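Local coordinates for protein type II restriction enzyme NgoMIV (Neisseria gonorrhoeae, PDB 4ABT) that cuts double-stranded DNA at the sequence GCCGGC after the first G, as a homotetramer that uses magnesium ions to leave 5'-phosphate ends, at residues B[68-73]-B[184-189]; B[214-219]-B[237-242]; B[103-108]-B[137-142]. All blocks are in the same frame, centred on the assembly; numbering follows the deposited sequence.

How the contacts relate
All three contacts meet on one mixed sheet of a PD-(D/E)XK-type nuclease. Contact 3 reaches strand 141-145, contact 1 its neighbour 179-187, and contact 2 the next two strands, 215-220 and 240-243. Their centres lie about 13 Å (contacts 1 and 2), 16 Å (1 and 3) and 15 Å (2 and 3) apart. Along the chain contact 3 is nested inside the loop closed by contact 1, and contact 2 follows both. Contacts 1 and 3 bring Cys186 and Asp140 to one calcium ion at the DNA backbone, sharing its three waters; contact 2 continues the sheet away from that site and abuts other subunits of the tetramer.

Contact 1. Residues B[68-73]-B[184-189]. With CA (calcium ion), chain F; nucleotides of chain D.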
loop_
_atom_site.group_PDB
_atom_site.type_symbol
_atom_site.label_atom_id
_atom_site.label_comp_id
_atom_site.label_asym_id
_atom_site.label_seq_id
_atom_site.Cartn_x
_atom_site.Cartn_y
_atom_site.Cartn_z
ATOM N N ALA B 68 -4.535 5.030 31.559
ATOM C CA ALA B 68 -4.611 6.346 32.150
ATOM C C ALA B 68 -4.011 7.361 31.215
ATOM O O ALA B 68 -4.475 8.499 31.162
ATOM C CB ALA B 68 -3.875 6.374 33.484
ATOM N N PHE B 69 -2.952 6.973 30.503
ATOM C CA PHE B 69 -2.320 7.873 29.517
ATOM C C PHE B 69 -3.348 8.228 28.417
ATOM O O PHE B 69 -3.424 9.380 28.002
ATOM C CB PHE B 69 -1.047 7.225 28.925
ATOM C CG PHE B 69 -0.283 8.108 27.995
ATOM C CD1 PHE B 69 0.100 9.382 28.381
ATOM C CD2 PHE B 69 0.169 7.629 26.756
ATOM C CE1 PHE B 69 0.896 10.204 27.520
ATOM C CE2 PHE B 69 0.942 8.423 25.893
ATOM C CZ PHE B 69 1.320 9.718 26.290
ATOM N N GLU B 70 -4.130 7.228 27.970
ATOM C CA GLU B 70 -5.175 7.494 26.992
ATOM C C GLU B 70 -6.223 8.479 27.495
ATOM O O GLU B 70 -6.611 9.386 26.754
ATOM C CB GLU B 70 -5.931 6.231 26.620
ATOM C CG GLU B 70 -5.244 5.309 25.725
ATOM C CD GLU B 70 -6.021 3.956 25.592
ATOM O OE1 GLU B 70 -7.270 3.929 25.664
ATOM O OE2 GLU B 70 -5.341 2.913 25.399
ATOM N N ALA B 71 -6.705 8.270 28.723
ATOM C CA ALA B 71 -7.780 9.114 29.241
ATOM C C ALA B 71 -7.225 10.502 29.312
ATOM O O ALA B 71 -7.839 11.437 28.844
ATOM C CB ALA B 71 -8.238 8.645 30.644
ATOM N N ILE B 72 -6.048 10.630 29.893
ATOM C CA ILE B 72 -5.388 11.939 30.066
ATOM C C ILE B 72 -5.073 12.626 28.695
ATOM O O ILE B 72 -5.285 13.814 28.538
ATOM C CB ILE B 72 -4.157 11.777 31.012
ATOM C CG1 ILE B 72 -4.707 11.438 32.423
ATOM C CG2 ILE B 72 -3.185 13.011 30.937
ATOM C CD1 ILE B 72 -3.654 10.961 33.586
ATOM N N CYS B 73 -4.595 11.871 27.697
ATOM C CA CYS B 73 -4.394 12.445 26.376
ATOM C C CYS B 73 -5.736 12.939 25.812
ATOM O O CYS B 73 -5.826 13.992 25.204
ATOM C CB CYS B 73 -3.760 11.432 25.433
ATOM S SG CYS B 73 -2.034 11.086 25.759
ATOM N N ILE B 184 -6.430 8.669 17.266
ATOM C CA ILE B 184 -5.241 9.036 18.030
ATOM C C ILE B 184 -4.750 7.803 18.775
ATOM O O ILE B 184 -5.434 7.371 19.674
ATOM C CB ILE B 184 -5.561 10.176 19.058
ATOM C CG1 ILE B 184 -6.224 11.373 18.360
ATOM C CG2 ILE B 184 -4.297 10.687 19.663
ATOM C CD1 ILE B 184 -6.740 12.514 19.278
ATOM N N SER B 185 -3.587 7.243 18.414
ATOM C CA SER B 185 -2.978 6.130 19.184
ATOM C C SER B 185 -2.061 6.643 20.314
ATOM O O SER B 185 -1.230 7.508 20.090
ATOM C CB SER B 185 -2.075 5.286 18.314
ATOM O OG SER B 185 -2.789 4.387 17.471
ATOM N N CYS B 186 -2.206 6.080 21.506
ATOM C CA CYS B 186 -1.360 6.381 22.641
ATOM C C CYS B 186 -0.394 5.251 22.987
ATOM O O CYS B 186 -0.747 4.080 22.983
ATOM C CB CYS B 186 -2.252 6.698 23.821
ATOM S SG CYS B 186 -3.329 8.048 23.494
ATOM N N LYS B 187 0.851 5.606 23.240
ATOM C CA LYS B 187 1.859 4.636 23.669
ATOM C C LYS B 187 2.660 5.259 24.830
ATOM O O LYS B 187 3.502 6.141 24.665
ATOM C CB LYS B 187 2.723 4.092 22.494
ATOM C CG LYS B 187 1.855 3.531 21.300
ATOM C CD LYS B 187 2.612 2.679 20.277
ATOM C CE LYS B 187 1.682 1.714 19.512
ATOM N NZ LYS B 187 1.202 0.506 20.348
ATOM N N TRP B 188 2.305 4.826 26.032
ATOM C CA TRP B 188 2.954 5.327 27.258
ATOM C C TRP B 188 4.442 5.123 27.087
ATOM O O TRP B 188 5.193 6.075 27.215
ATOM C CB TRP B 188 2.429 4.617 28.523
ATOM C CG TRP B 188 3.146 5.027 29.763
ATOM C CD1 TRP B 188 3.817 4.199 30.638
ATOM C CD2 TRP B 188 3.333 6.372 30.262
ATOM N NE1 TRP B 188 4.397 4.951 31.645
ATOM C CE2 TRP B 188 4.103 6.276 31.445
ATOM C CE3 TRP B 188 2.906 7.644 29.836
ATOM C CZ2 TRP B 188 4.470 7.395 32.186
ATOM C CZ3 TRP B 188 3.251 8.751 30.587
ATOM C CH2 TRP B 188 4.040 8.628 31.736
ATOM N N THR B 189 4.846 3.894 26.745
ATOM C CA THR B 189 6.215 3.602 26.354
ATOM C C THR B 189 6.179 2.779 25.087
ATOM O O THR B 189 5.102 2.282 24.693
ATOM C CB THR B 189 6.949 2.834 27.428
ATOM O OG1 THR B 189 6.344 1.548 27.575
ATOM C CG2 THR B 189 6.912 3.599 28.778
HETATM CA CA CA F . -2.311 2.350 22.171
ATOM P P DC D 6 0.592 1.337 26.248
ATOM O OP1 DC D 6 0.484 2.794 26.528
ATOM O OP2 DC D 6 0.924 0.889 24.862
ATOM O "O5'" DC D 6 1.572 0.571 27.218
ATOM C "C5'" DC D 6 1.412 0.867 28.613
ATOM C "C4'" DC D 6 2.388 0.047 29.446
ATOM O "O4'" DC D 6 2.081 -1.324 29.147
ATOM C "C3'" DC D 6 3.882 0.229 29.149
ATOM O "O3'" DC D 6 4.432 0.386 30.425
ATOM C "C2'" DC D 6 4.354 -1.012 28.445
ATOM C "C1'" DC D 6 3.286 -2.044 28.842
ATOM N N1 DC D 6 3.043 -3.087 27.738
ATOM C C2 DC D 6 3.432 -4.424 27.922
ATOM O O2 DC D 6 3.956 -4.714 29.024
ATOM N N3 DC D 6 3.205 -5.352 26.919
ATOM C C4 DC D 6 2.622 -4.959 25.758
ATOM N N4 DC D 6 2.419 -5.828 24.742
ATOM C C5 DC D 6 2.228 -3.586 25.578
ATOM C C6 DC D 6 2.466 -2.700 26.568
ATOM P P DG D 7 5.866 -0.004 30.945
ATOM O OP1 DG D 7 5.920 0.493 32.336
ATOM O OP2 DG D 7 6.925 0.263 29.939
ATOM O "O5'" DG D 7 5.757 -1.582 30.932
ATOM C "C5'" DG D 7 5.205 -2.313 32.070
ATOM C "C4'" DG D 7 6.256 -3.242 32.638
ATOM O "O4'" DG D 7 6.534 -4.349 31.727
ATOM C "C3'" DG D 7 7.619 -2.596 32.971
ATOM O "O3'" DG D 7 8.017 -3.234 34.226
ATOM C "C2'" DG D 7 8.492 -2.923 31.721
ATOM C "C1'" DG D 7 7.838 -4.181 31.141
ATOM N N9 DG D 7 7.660 -4.171 29.685
ATOM C C8 DG D 7 7.634 -3.079 28.867
ATOM N N7 DG D 7 7.483 -3.366 27.629
ATOM C C5 DG D 7 7.383 -4.736 27.600
ATOM C C6 DG D 7 7.207 -5.633 26.519
ATOM O O6 DG D 7 7.050 -5.358 25.298
ATOM N N1 DG D 7 7.220 -6.980 26.936
ATOM C C2 DG D 7 7.349 -7.401 28.250
ATOM N N2 DG D 7 7.316 -8.737 28.527
ATOM N N3 DG D 7 7.505 -6.546 29.241
ATOM C C4 DG D 7 7.521 -5.243 28.855
HETATM O O HOH W 1 -2.984 2.843 24.503
HETATM O O HOH W 2 -1.898 2.179 19.685
HETATM O O HOH W 3 -0.522 0.940 22.575
#
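At the metal site of this PDDEXK-clan nuclease, helix 62-81 packs across strand 179-187 and the turn after it through Phe69, Glu70 and Cys73 on one side and Cys186 and Trp188 on the other. The axes of the short segments approach to 8.2 Å at 136°. Phe69 buries the most surface. With CG anti to the backbone N (chi1 -176°), its ring reaches the end of the strand, where Trp188 presents an edge to one face: its CE3 lies 3.6 Å from Phe69 CD1. The two planes stand at 65°, an edge-to-face stack. Cys73 SG lies over the opposite face of Phe69, and Cys73 CB meets Cys186 SG at 3.9 Å. Phe69 CD2 rests 3.9 Å from Cys186 CB, and Cys186 SG lies obliquely to the ring. Glu70 lays its CG alongside Cys186 CB at 3.8 Å, while its extended chain carries OE2 to water 1, which donates to it at 2.5 Å.

That water is a ligand of the calcium ion, which Cys186 grips by its carbonyl O at 2.5 Å. Glu70 therefore acts from the second shell. Trp188 N donates an almost straight bond to OP1 of DC6 of chain D, tying the turn that carries the indole to the DNA backbone.

Leu16 of helix 4-18 packs on Phe69, Ile141 of strand 141-145 on Cys73 and Cys186, and Val219 of strand 215-220 on Phe69 and Cys73.

Contact 2. Residues B[214-219]-B[237-242]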
loop_
_atom_site.group_PDB
_atom_site.type_symbol
_atom_site.label_atom_id
_atom_site.label_comp_id
_atom_site.label_asym_id
_atom_site.label_seq_id
_atom_site.Cartn_x
_atom_site.Cartn_y
_atom_site.Cartn_z
ATOM N N PRO B 214 -9.244 10.312 7.879
ATOM C CA PRO B 214 -9.049 11.042 9.130
ATOM C C PRO B 214 -7.587 11.415 9.354
ATOM O O PRO B 214 -6.699 10.767 8.781
ATOM C CB PRO B 214 -9.378 9.984 10.218
ATOM C CG PRO B 214 -10.034 8.852 9.557
ATOM C CD PRO B 214 -9.688 8.926 8.106
ATOM N N HIS B 215 -7.340 12.342 10.294
ATOM C CA HIS B 215 -6.026 12.491 10.901
ATOM C C HIS B 215 -5.598 11.160 11.484
ATOM O O HIS B 215 -6.382 10.503 12.072
ATOM C CB HIS B 215 -6.040 13.545 12.022
ATOM C CG HIS B 215 -6.279 14.949 11.535
ATOM N ND1 HIS B 215 -7.547 15.486 11.372
ATOM C CD2 HIS B 215 -5.419 15.920 11.176
ATOM C CE1 HIS B 215 -7.454 16.734 10.952
ATOM N NE2 HIS B 215 -6.171 17.013 10.797
ATOM N N ILE B 216 -4.353 10.741 11.309
ATOM C CA ILE B 216 -3.894 9.507 11.927
ATOM C C ILE B 216 -2.646 9.871 12.680
ATOM O O ILE B 216 -1.637 10.172 12.037
ATOM C CB ILE B 216 -3.556 8.406 10.887
ATOM C CG1 ILE B 216 -4.823 8.065 10.077
ATOM C CG2 ILE B 216 -2.969 7.141 11.585
ATOM C CD1 ILE B 216 -4.616 7.000 8.963
ATOM N N VAL B 217 -2.703 9.860 14.017
ATOM C CA VAL B 217 -1.617 10.397 14.791
ATOM C C VAL B 217 -1.269 9.456 15.938
ATOM O O VAL B 217 -2.068 8.582 16.298
ATOM C CB VAL B 217 -1.879 11.867 15.320
ATOM C CG1 VAL B 217 -1.990 12.950 14.137
ATOM C CG2 VAL B 217 -3.029 11.940 16.244
ATOM N N VAL B 218 -0.067 9.637 16.495
ATOM C CA VAL B 218 0.395 8.811 17.593
ATOM C C VAL B 218 0.896 9.760 18.667
ATOM O O VAL B 218 1.676 10.698 18.369
ATOM C CB VAL B 218 1.518 7.804 17.123
ATOM C CG1 VAL B 218 2.047 6.942 18.279
ATOM C CG2 VAL B 218 0.993 6.848 15.971
ATOM N N VAL B 219 0.476 9.534 19.906
ATOM C CA VAL B 219 1.032 10.287 21.047
ATOM C C VAL B 219 1.822 9.298 21.943
ATOM O O VAL B 219 1.341 8.164 22.205
ATOM C CB VAL B 219 -0.098 11.001 21.884
ATOM C CG1 VAL B 219 0.485 11.895 22.955
ATOM C CG2 VAL B 219 -1.050 11.801 20.983
ATOM N N GLU B 237 1.424 5.763 6.624
ATOM C CA GLU B 237 0.499 5.225 7.599
ATOM C C GLU B 237 0.168 6.256 8.688
ATOM O O GLU B 237 -0.998 6.380 9.072
ATOM C CB GLU B 237 1.051 3.958 8.249
ATOM C CG GLU B 237 1.356 2.780 7.279
ATOM C CD GLU B 237 2.682 2.933 6.540
ATOM O OE1 GLU B 237 3.741 3.234 7.205
ATOM O OE2 GLU B 237 2.634 2.780 5.289
ATOM N N ILE B 238 1.190 6.982 9.173
ATOM C CA ILE B 238 1.031 7.811 10.346
ATOM C C ILE B 238 1.240 9.234 9.882
ATOM O O ILE B 238 2.212 9.536 9.160
ATOM C CB ILE B 238 2.091 7.410 11.408
ATOM C CG1 ILE B 238 1.857 5.985 11.889
ATOM C CG2 ILE B 238 2.118 8.397 12.535
ATOM C CD1 ILE B 238 0.365 5.706 12.356
ATOM N N ASP B 239 0.325 10.114 10.213
ATOM C CA ASP B 239 0.501 11.498 9.784
ATOM C C ASP B 239 1.699 12.111 10.508
ATOM O O ASP B 239 2.594 12.652 9.841
ATOM C CB ASP B 239 -0.743 12.303 10.095
ATOM C CG ASP B 239 -1.973 11.851 9.276
ATOM O OD1 ASP B 239 -1.859 10.965 8.372
ATOM O OD2 ASP B 239 -3.070 12.399 9.606
ATOM N N CYS B 240 1.763 11.934 11.842
ATOM C CA CYS B 240 2.811 12.548 12.615
ATOM C C CYS B 240 2.748 11.970 14.055
ATOM O O CYS B 240 1.725 11.467 14.444
ATOM C CB CYS B 240 2.601 14.065 12.584
ATOM S SG CYS B 240 3.877 15.046 13.355
ATOM N N VAL B 241 3.852 12.005 14.796
ATOM C CA VAL B 241 3.953 11.500 16.197
ATOM C C VAL B 241 4.108 12.750 17.090
ATOM O O VAL B 241 4.760 13.730 16.670
ATOM C CB VAL B 241 5.167 10.543 16.387
ATOM C CG1 VAL B 241 5.321 10.040 17.876
ATOM C CG2 VAL B 241 5.012 9.318 15.514
ATOM N N TYR B 242 3.490 12.719 18.280
ATOM C CA TYR B 242 3.470 13.833 19.205
ATOM C C TYR B 242 4.015 13.314 20.527
ATOM O O TYR B 242 3.513 12.325 21.007
ATOM C CB TYR B 242 2.036 14.362 19.377
ATOM C CG TYR B 242 1.532 14.970 18.091
ATOM C CD1 TYR B 242 1.053 14.161 17.082
ATOM C CD2 TYR B 242 1.605 16.353 17.851
ATOM C CE1 TYR B 242 0.622 14.668 15.941
ATOM C CE2 TYR B 242 1.160 16.893 16.678
ATOM C CZ TYR B 242 0.664 16.041 15.710
ATOM O OH TYR B 242 0.239 16.508 14.459
HETATM O O HOH W 4 -4.476 11.939 7.361
#
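Val218, Ile216 and Tyr242 give up the most surface where segments 214-219 and 237-242 run side by side, with Asp239 close behind. The short strand axes approach to 4.6 Å and differ by 30°. Val218 is held by its backbone: its N donates to Cys240 O at 3.3 Å, and its O receives Tyr242 N at 2.7 Å. Its CG2 meets CD1 of Ile238 at 3.8 Å, the two side chains crossing at about a right angle, while Val241 CG2 packs beside Val218 CB on the same face.

Ile216 shares that Ile238 methyl: its CG2, anti to the backbone N, touches Ile238 CD1 at 3.7 Å. Its backbone is clasped twice by Asp239. The aspartate N donates to Ile216 O, and Ile216 N returns a bond of 2.7 Å to Asp239 OD2, meeting that oxygen from well above the carboxylate plane (70°). Water 4 also donates to OD2 and bridges it to Pro214 O. The other oxygen, OD1, forms a salt bridge with Arg209 of the second subunit, a charge that probably stabilises the ionised carboxylate.

On the opposite face, the Tyr242 ring crosses Val217 obliquely, its CE1 3.6 Å from Val217 CG1, and Val218 O lies at the ring edge, in its plane. The phenol OH goes beyond the contact to Asp283. Val219 CG2 adds a looser touch on Tyr242 CB, and Ile184 of strand 179-187 packs against both Val217 and Val219.

Helix 225-232 sets Ile231 against Ile238 and Val241. Strand 215-220, this helix and strand 240-243 follow one another as a beta-alpha-beta crossover, of which the parallel pair forms the two strands.

Contact 3. Residues B[103-108]-B[137-142]; sequences LEIARY and ITPDII. With CA (calcium ion), chain F; nucleotides of chain D.
Segment 103-108 winds through a short 3-10 turn at residues 104-107, and Ile105 and Tyr108 on it face segment 137-142, an irregular run that becomes strand 141-142 of the PD-(D/E)XK-type nuclease sheet. Inside the turn Arg107 N bonds to Glu104 O, and a bond from Tyr108 N to Ile105 O leads out of it. Across the contact the backbones stay apart, with CA atoms of Ile105 and Ile137 6.3 Å from each other, so side chains do the joining.

Ile105 has the largest share. Its CG2 lies 3.6 Å from CG2 of Ile137, the two branched chains crossing at about a right angle, and the same methyl reaches CG of Pro139 at 4.1 Å. Helix 197-208 covers Ile137 from elsewhere, through Glu201, Asn204 and Leu205. At the other end, Ile142 CD1 and the phenol end of Tyr108 come from opposite directions, the methyl oblique to the ring and modelled so close that the exact spacing is doubtful. The tyrosine is steadied within its own segment: its OH donates to Glu104 OE2 at 2.9 Å, nearly along the C-O axis. The other oxygen of Glu104, OE1, forms a salt bridge with Arg107.

Between these two patches the 137-142 run turns toward the DNA. Thr138 OG1 donates to OP1 of DG4 of chain D at 3.0 Å. Two residues later Asp140 binds the calcium ion through OD2 at 2.4 Å, sharing it with Cys186 of the neighbouring strand 179-187 and three waters; OP1 of DC5 of chain D is a further ligand at 2.3 Å.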
loop_
_atom_site.group_PDB
_atom_site.type_symbol
_atom_site.label_atom_id
_atom_site.label_comp_id
_atom_site.label_asym_id
_atom_site.label_seq_id
_atom_site.Cartn_x
_atom_site.Cartn_y
_atom_site.Cartn_z
ATOM N N LEU B 103 -14.943 -2.998 16.067
ATOM C CA LEU B 103 -15.906 -2.626 15.034
ATOM C C LEU B 103 -16.309 -1.162 15.131
ATOM O O LEU B 103 -17.237 -0.730 14.432
ATOM N N GLU B 104 -15.603 -0.397 15.968
ATOM C CA GLU B 104 -16.082 0.927 16.373
ATOM C C GLU B 104 -15.985 1.918 15.220
ATOM O O GLU B 104 -16.848 2.789 15.083
ATOM C CB GLU B 104 -15.380 1.428 17.672
ATOM C CG GLU B 104 -15.514 2.952 17.987
ATOM C CD GLU B 104 -16.684 3.346 18.889
ATOM O OE1 GLU B 104 -17.160 2.530 19.720
ATOM O OE2 GLU B 104 -17.126 4.517 18.777
ATOM N N ILE B 105 -14.977 1.753 14.368
ATOM C CA ILE B 105 -14.867 2.627 13.197
ATOM C C ILE B 105 -16.106 2.574 12.310
ATOM O O ILE B 105 -16.427 3.589 11.708
ATOM C CB ILE B 105 -13.640 2.361 12.300
ATOM C CG1 ILE B 105 -13.578 0.895 11.894
ATOM C CG2 ILE B 105 -12.341 2.878 12.926
ATOM C CD1 ILE B 105 -12.728 0.737 10.707
ATOM N N ALA B 106 -16.775 1.405 12.233
ATOM C CA ALA B 106 -17.970 1.194 11.378
ATOM C C ALA B 106 -19.088 2.081 11.801
ATOM O O ALA B 106 -20.026 2.321 11.060
ATOM C CB ALA B 106 -18.439 -0.258 11.377
ATOM N N ARG B 107 -18.973 2.596 13.004
ATOM C CA ARG B 107 -19.846 3.672 13.438
ATOM C C ARG B 107 -19.715 4.962 12.642
ATOM O O ARG B 107 -20.538 5.849 12.753
ATOM C CB ARG B 107 -19.618 3.947 14.927
ATOM C CG ARG B 107 -20.631 3.193 15.758
ATOM C CD ARG B 107 -20.672 3.660 17.202
ATOM N NE ARG B 107 -20.251 2.564 18.063
ATOM C CZ ARG B 107 -21.102 1.789 18.732
ATOM N NH1 ARG B 107 -22.411 2.030 18.649
ATOM N NH2 ARG B 107 -20.645 0.799 19.498
ATOM N N TYR B 108 -18.679 5.077 11.844
ATOM C CA TYR B 108 -18.407 6.358 11.236
ATOM C C TYR B 108 -18.575 6.310 9.737
ATOM O O TYR B 108 -18.421 5.253 9.127
ATOM C CB TYR B 108 -17.045 6.857 11.717
ATOM C CG TYR B 108 -17.121 6.908 13.208
ATOM C CD1 TYR B 108 -18.035 7.754 13.818
ATOM C CD2 TYR B 108 -16.444 5.998 14.001
ATOM C CE1 TYR B 108 -18.212 7.753 15.183
ATOM C CE2 TYR B 108 -16.610 6.007 15.393
ATOM C CZ TYR B 108 -17.496 6.894 15.962
ATOM O OH TYR B 108 -17.711 6.949 17.329
ATOM N N ILE B 137 -10.289 -2.101 13.150
ATOM C CA ILE B 137 -9.649 -0.847 13.543
ATOM C C ILE B 137 -10.185 -0.443 14.895
ATOM O O ILE B 137 -11.393 -0.161 15.055
ATOM C CB ILE B 137 -9.796 0.277 12.500
ATOM C CG1 ILE B 137 -9.352 -0.213 11.119
ATOM C CG2 ILE B 137 -8.978 1.492 12.916
ATOM C CD1 ILE B 137 -9.945 0.570 9.973
ATOM N N THR B 138 -9.276 -0.461 15.868
ATOM C CA THR B 138 -9.640 -0.162 17.268
ATOM C C THR B 138 -8.849 0.991 17.795
ATOM O O THR B 138 -7.850 0.776 18.483
ATOM C CB THR B 138 -9.339 -1.312 18.203
ATOM O OG1 THR B 138 -8.311 -2.129 17.616
ATOM C CG2 THR B 138 -10.569 -2.109 18.425
ATOM N N PRO B 139 -9.280 2.215 17.475
ATOM C CA PRO B 139 -8.496 3.362 17.909
ATOM C C PRO B 139 -8.537 3.544 19.439
ATOM O O PRO B 139 -9.388 2.963 20.115
ATOM C CB PRO B 139 -9.144 4.517 17.172
ATOM C CG PRO B 139 -9.907 3.854 16.058
ATOM C CD PRO B 139 -10.432 2.629 16.673
ATOM N N ASP B 140 -7.560 4.261 19.983
ATOM C CA ASP B 140 -7.552 4.518 21.402
ATOM C C ASP B 140 -8.483 5.663 21.670
ATOM O O ASP B 140 -9.291 5.584 22.591
ATOM C CB ASP B 140 -6.141 4.847 21.937
ATOM C CG ASP B 140 -5.139 3.711 21.694
ATOM O OD1 ASP B 140 -5.564 2.515 21.588
ATOM O OD2 ASP B 140 -3.927 4.012 21.608
ATOM N N ILE B 141 -8.348 6.736 20.871
ATOM C CA ILE B 141 -9.122 7.913 21.079
ATOM C C ILE B 141 -9.632 8.323 19.678
ATOM O O ILE B 141 -8.857 8.341 18.712
ATOM C CB ILE B 141 -8.264 9.016 21.610
ATOM C CG1 ILE B 141 -7.623 8.673 22.968
ATOM C CG2 ILE B 141 -9.090 10.287 21.740
ATOM C CD1 ILE B 141 -6.471 9.592 23.268
ATOM N N ILE B 142 -10.913 8.643 19.538
ATOM C CA ILE B 142 -11.359 9.195 18.278
ATOM C C ILE B 142 -11.791 10.656 18.451
ATOM O O ILE B 142 -12.183 11.101 19.549
ATOM C CB ILE B 142 -12.481 8.295 17.646
ATOM C CG1 ILE B 142 -13.651 8.182 18.588
ATOM C CG2 ILE B 142 -11.931 6.860 17.343
ATOM C CD1 ILE B 142 -14.990 7.822 17.927
HETATM CA CA CA F . -2.311 2.350 22.171
ATOM P P DG D 4 -7.418 -5.943 19.374
ATOM O OP1 DG D 4 -8.057 -4.937 18.527
ATOM O OP2 DG D 4 -6.633 -7.018 18.750
ATOM O "O5'" DG D 4 -6.401 -5.160 20.330
ATOM C "C5'" DG D 4 -6.811 -3.998 20.957
ATOM C "C4'" DG D 4 -5.915 -3.613 22.111
ATOM O "O4'" DG D 4 -5.854 -4.668 23.106
ATOM C "C3'" DG D 4 -4.494 -3.277 21.664
ATOM O "O3'" DG D 4 -4.291 -1.983 22.281
ATOM C "C2'" DG D 4 -3.668 -4.440 22.219
ATOM C "C1'" DG D 4 -4.499 -4.865 23.452
ATOM N N9 DG D 4 -4.242 -6.254 23.840
ATOM C C8 DG D 4 -4.102 -7.332 22.989
ATOM N N7 DG D 4 -3.862 -8.462 23.561
ATOM C C5 DG D 4 -3.842 -8.113 24.908
ATOM C C6 DG D 4 -3.615 -8.910 26.059
ATOM O O6 DG D 4 -3.379 -10.103 26.093
ATOM N N1 DG D 4 -3.650 -8.186 27.245
ATOM C C2 DG D 4 -3.894 -6.827 27.313
ATOM N N2 DG D 4 -3.882 -6.244 28.511
ATOM N N3 DG D 4 -4.104 -6.076 26.256
ATOM C C4 DG D 4 -4.070 -6.770 25.096
ATOM P P DC D 5 -2.925 -1.165 22.358
ATOM O OP1 DC D 5 -3.302 0.244 22.171
ATOM O OP2 DC D 5 -1.863 -1.818 21.562
ATOM O "O5'" DC D 5 -2.569 -1.330 23.916
ATOM C "C5'" DC D 5 -3.315 -0.499 24.906
ATOM C "C4'" DC D 5 -2.693 -0.726 26.258
ATOM O "O4'" DC D 5 -2.870 -2.124 26.553
ATOM C "C3'" DC D 5 -1.175 -0.591 26.288
ATOM O "O3'" DC D 5 -0.807 0.763 26.647
ATOM C "C2'" DC D 5 -0.733 -1.524 27.387
ATOM C "C1'" DC D 5 -1.792 -2.616 27.316
ATOM N N1 DC D 5 -1.372 -3.877 26.732
ATOM C C2 DC D 5 -0.844 -4.874 27.558
ATOM O O2 DC D 5 -0.748 -4.682 28.785
ATOM N N3 DC D 5 -0.481 -6.053 26.964
ATOM C C4 DC D 5 -0.618 -6.247 25.621
ATOM N N4 DC D 5 -0.280 -7.412 25.074
ATOM C C5 DC D 5 -1.116 -5.217 24.777
ATOM C C6 DC D 5 -1.494 -4.075 25.384
HETATM O O HOH W 2 -1.898 2.179 19.685
HETATM O O HOH W 1 -2.984 2.843 24.503
HETATM O O HOH W 3 -0.522 0.940 22.575
#